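Local coordinates for jacalin-type lectin domain-containing protein (Musa acuminata, PDB 7KMU) that probably binds mannose-type sugars as a jacalin-related lectin, with antiviral and mitogenic activity, at residues 38-43 against 122-127. Sequence-based numbering, arbitrary orientation.
With EDO (1,2-ethanediol), chain F.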
ATOM      1  N   ASP B  38      -2.359 -10.036 -18.327  1.00  8.76           N
ATOM      2  CA  ASP B  38      -2.669  -9.447 -19.626  1.00  8.19           C
ATOM      3  C   ASP B  38      -3.692  -8.333 -19.529  1.00 10.98           C
ATOM      4  O   ASP B  38      -3.574  -7.330 -20.238  1.00  9.58           O
ATOM      5  CB  ASP B  38      -3.240 -10.526 -20.548  1.00  9.84           C
ATOM      6  CG  ASP B  38      -2.212 -11.570 -20.909  1.00 12.16           C
ATOM      7  OD1 ASP B  38      -2.079 -12.561 -20.149  1.00 12.63           O
ATOM      8  OD2 ASP B  38      -1.520 -11.385 -21.927  1.00 13.46           O
ATOM      9  N   ALA B  39      -4.719  -8.522 -18.695  1.00  8.35           N
ATOM     10  CA  ALA B  39      -5.804  -7.561 -18.630  1.00  8.75           C
ATOM     11  C   ALA B  39      -6.606  -7.641 -17.354  1.00 10.79           C
ATOM     12  O   ALA B  39      -6.645  -8.679 -16.675  1.00  9.46           O
ATOM     13  CB  ALA B  39      -6.737  -7.781 -19.827  1.00  9.78           C
ATOM     14  N   ILE B  40      -7.293  -6.538 -17.048  1.00  8.77           N
ATOM     15  CA  ILE B  40      -8.235  -6.461 -15.947  1.00  7.60           C
ATOM     16  C   ILE B  40      -9.455  -5.743 -16.479  1.00 10.86           C
ATOM     17  O   ILE B  40      -9.332  -4.720 -17.162  1.00 10.75           O
ATOM     18  CB  ILE B  40      -7.647  -5.846 -14.639  1.00  9.65           C
ATOM     19  CG1 ILE B  40      -8.644  -5.979 -13.451  1.00 10.62           C
ATOM     20  CG2 ILE B  40      -7.161  -4.386 -14.826  1.00 11.15           C
ATOM     21  CD1 ILE B  40      -8.047  -5.729 -12.026  1.00 14.15           C
ATOM     22  N   GLU B  41     -10.622  -6.313 -16.222  1.00  9.02           N
ATOM     23  CA  GLU B  41     -11.886  -5.733 -16.650  1.00  9.18           C
ATOM     24  C   GLU B  41     -12.768  -5.607 -15.420  1.00 11.64           C
ATOM     25  O   GLU B  41     -12.877  -6.555 -14.641  1.00 11.73           O
ATOM     26  CB  GLU B  41     -12.530  -6.630 -17.717  1.00 10.83           C
ATOM     27  CG  GLU B  41     -13.822  -6.075 -18.276  1.00 15.22           C
ATOM     28  CD  GLU B  41     -14.493  -7.039 -19.228  1.00 28.93           C
ATOM     29  OE1 GLU B  41     -15.403  -7.770 -18.782  1.00 25.18           O
ATOM     30  OE2 GLU B  41     -14.094  -7.079 -20.412  1.00 28.61           O
ATOM     31  N   ILE B  42     -13.361  -4.421 -15.202  1.00  8.74           N
ATOM     32  CA  ILE B  42     -14.183  -4.190 -14.017  1.00  7.89           C
ATOM     33  C   ILE B  42     -15.565  -3.738 -14.428  1.00  9.93           C
ATOM     34  O   ILE B  42     -15.692  -2.855 -15.281  1.00 10.32           O
ATOM     35  CB  ILE B  42     -13.550  -3.144 -13.034  1.00 10.47           C
ATOM     36  CG1 ILE B  42     -12.063  -3.437 -12.710  1.00 11.42           C
ATOM     37  CG2 ILE B  42     -14.355  -3.022 -11.745  1.00 11.29           C
ATOM     38  CD1 ILE B  42     -11.077  -2.590 -13.531  1.00 13.89           C
ATOM     39  N   THR B  43     -16.590  -4.346 -13.827  1.00  9.08           N
ATOM     40  CA  THR B  43     -17.970  -3.902 -13.984  1.00  8.35           C
ATOM     41  C   THR B  43     -18.309  -3.247 -12.647  1.00 11.49           C
ATOM     42  O   THR B  43     -18.152  -3.857 -11.579  1.00 10.78           O
ATOM     43  CB  THR B  43     -18.913  -5.047 -14.346  1.00 12.19           C
ATOM     44  OG1 THR B  43     -18.565  -5.522 -15.643  1.00 14.91           O
ATOM     45  CG2 THR B  43     -20.387  -4.601 -14.370  1.00 13.63           C
ATOM     46  N   ALA B 122     -12.077   0.476  -3.625  1.00  9.66           N
ATOM     47  CA  ALA B 122     -13.278   0.909  -4.326  1.00 10.91           C
ATOM     48  C   ALA B 122     -13.097   1.235  -5.793  1.00 13.21           C
ATOM     49  O   ALA B 122     -14.011   1.770  -6.423  1.00 13.89           O
ATOM     50  CB  ALA B 122     -13.854   2.121  -3.606  1.00 12.51           C
ATOM     51  N   GLY B 123     -11.946   0.907  -6.349  1.00  8.81           N
ATOM     52  CA  GLY B 123     -11.678   1.215  -7.744  1.00  8.90           C
ATOM     53  C   GLY B 123     -10.219   1.019  -8.065  1.00 10.11           C
ATOM     54  O   GLY B 123      -9.411   0.736  -7.175  1.00  9.18           O
ATOM     55  N   PHE B 124      -9.882   1.182  -9.340  1.00  7.66           N
ATOM     56  CA  PHE B 124      -8.532   0.914  -9.828  1.00  7.35           C
ATOM     57  C   PHE B 124      -8.061   1.972 -10.804  1.00 10.10           C
ATOM     58  O   PHE B 124      -8.869   2.647 -11.456  1.00  9.86           O
ATOM     59  CB  PHE B 124      -8.528  -0.443 -10.588  1.00  8.58           C
ATOM     60  CG  PHE B 124      -8.846  -1.639  -9.723  1.00  9.25           C
ATOM     61  CD1 PHE B 124     -10.160  -2.053  -9.542  1.00 11.32           C
ATOM     62  CD2 PHE B 124      -7.836  -2.321  -9.056  1.00 10.35           C
ATOM     63  CE1 PHE B 124     -10.462  -3.130  -8.694  1.00 11.64           C
ATOM     64  CE2 PHE B 124      -8.136  -3.418  -8.232  1.00 11.89           C
ATOM     65  CZ  PHE B 124      -9.447  -3.811  -8.058  1.00 10.74           C
ATOM     66  N   PHE B 125      -6.747   2.081 -10.937  1.00  7.16           N
ATOM     67  CA  PHE B 125      -6.108   2.909 -11.944  1.00  7.04           C
ATOM     68  C   PHE B 125      -4.769   2.254 -12.267  1.00  9.83           C
ATOM     69  O   PHE B 125      -4.361   1.331 -11.559  1.00  8.70           O
ATOM     70  CB  PHE B 125      -5.936   4.375 -11.472  1.00  7.84           C
ATOM     71  CG  PHE B 125      -5.015   4.560 -10.289  1.00  8.13           C
ATOM     72  CD1 PHE B 125      -5.450   4.288  -8.998  1.00  9.21           C
ATOM     73  CD2 PHE B 125      -3.724   5.043 -10.464  1.00  8.70           C
ATOM     74  CE1 PHE B 125      -4.600   4.471  -7.898  1.00  8.82           C
ATOM     75  CE2 PHE B 125      -2.876   5.227  -9.366  1.00 10.53           C
ATOM     76  CZ  PHE B 125      -3.323   4.935  -8.088  1.00  8.32           C
ATOM     77  N   GLY B 126      -4.096   2.704 -13.316  1.00  8.34           N
ATOM     78  CA  GLY B 126      -2.796   2.117 -13.638  1.00  7.67           C
ATOM     79  C   GLY B 126      -2.312   2.490 -15.012  1.00  9.86           C
ATOM     80  O   GLY B 126      -2.664   3.558 -15.521  1.00 10.02           O
ATOM     81  N   ARG B 127      -1.491   1.611 -15.594  1.00  7.57           N
ATOM     82  CA  ARG B 127      -0.950   1.768 -16.944  0.50  7.62           C
ATOM     83  C   ARG B 127      -1.167   0.448 -17.676  1.00 10.82           C
ATOM     84  O   ARG B 127      -1.125  -0.611 -17.042  1.00  9.83           O
ATOM     85  CB  ARG B 127       0.541   2.118 -16.897  0.50  8.87           C
ATOM     86  CG  ARG B 127       0.848   3.438 -16.170  0.50  9.10           C
ATOM     87  CD  ARG B 127       2.304   3.829 -16.308  0.50 12.49           C
ATOM     88  NE  ARG B 127       2.622   4.297 -17.659  0.50 12.80           N
ATOM     89  CZ  ARG B 127       2.647   5.576 -18.027  0.50 27.84           C
ATOM     90  NH1 ARG B 127       2.373   6.534 -17.150  0.50 18.71           N
ATOM     91  NH2 ARG B 127       2.965   5.907 -19.271  0.50 18.94           N
TER
HETATM   92  C1  EDO F 202     -16.037  -7.785 -15.169  1.00 22.24           C
HETATM   93  O1  EDO F 202     -16.498  -7.086 -16.289  1.00 25.25           O
HETATM   94  C2  EDO F 202     -16.418  -9.267 -15.343  1.00 26.26           C
HETATM   95  O2  EDO F 202     -17.830  -9.439 -15.268  1.00 29.76           O
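In the hydrophobic core of the jacalin-type beta-prism, where the inner faces of separate sheets meet, Ile-40 and Ile-42 of segment 38-43 pack against the ring of Phe-124 in segment 122-127. The contact is wholly apolar and buried, with no hydrogen bond between the two segments. CG1 of Ile-42 comes 3.9 Å from CD1 of Phe-124, approaching the ring obliquely, and Ile-42 CD1 lies 4.1 Å from that same ring carbon. Ile-40 instead lays its terminal methyl over one face of the ring, with CD1 at a looser 4.4 Å from Phe-124 CE2. With CG1 anti to the backbone N (chi1 -172°) and CD1 extended beyond it (chi2 165°), the Ile-40 chain reaches toward the aromatic side chain. Glu-41 and Thr-43 point to the other side of the strand, where 1,2-ethanediol, probably from the crystallisation liquor, donates a hydrogen bond from O1 to Glu-41 OE1 (2.8 Å), and its O1 also lies 2.7 Å from Thr-43 OG1. Ser-28 also hydrogen-bonds this diol. Strand 37-46 runs between strands 25-33 and 49-56, whereas strand 118-128 belongs to another antiparallel sheet, between 132-140 and 16-19. Trp-18 touches both Ile-40 and Phe-124, Val-137 of strand 132-140 packs on Phe-124, and Ile-26 of strand 25-33 meets Ile-42, extending the apolar layer into both sheets.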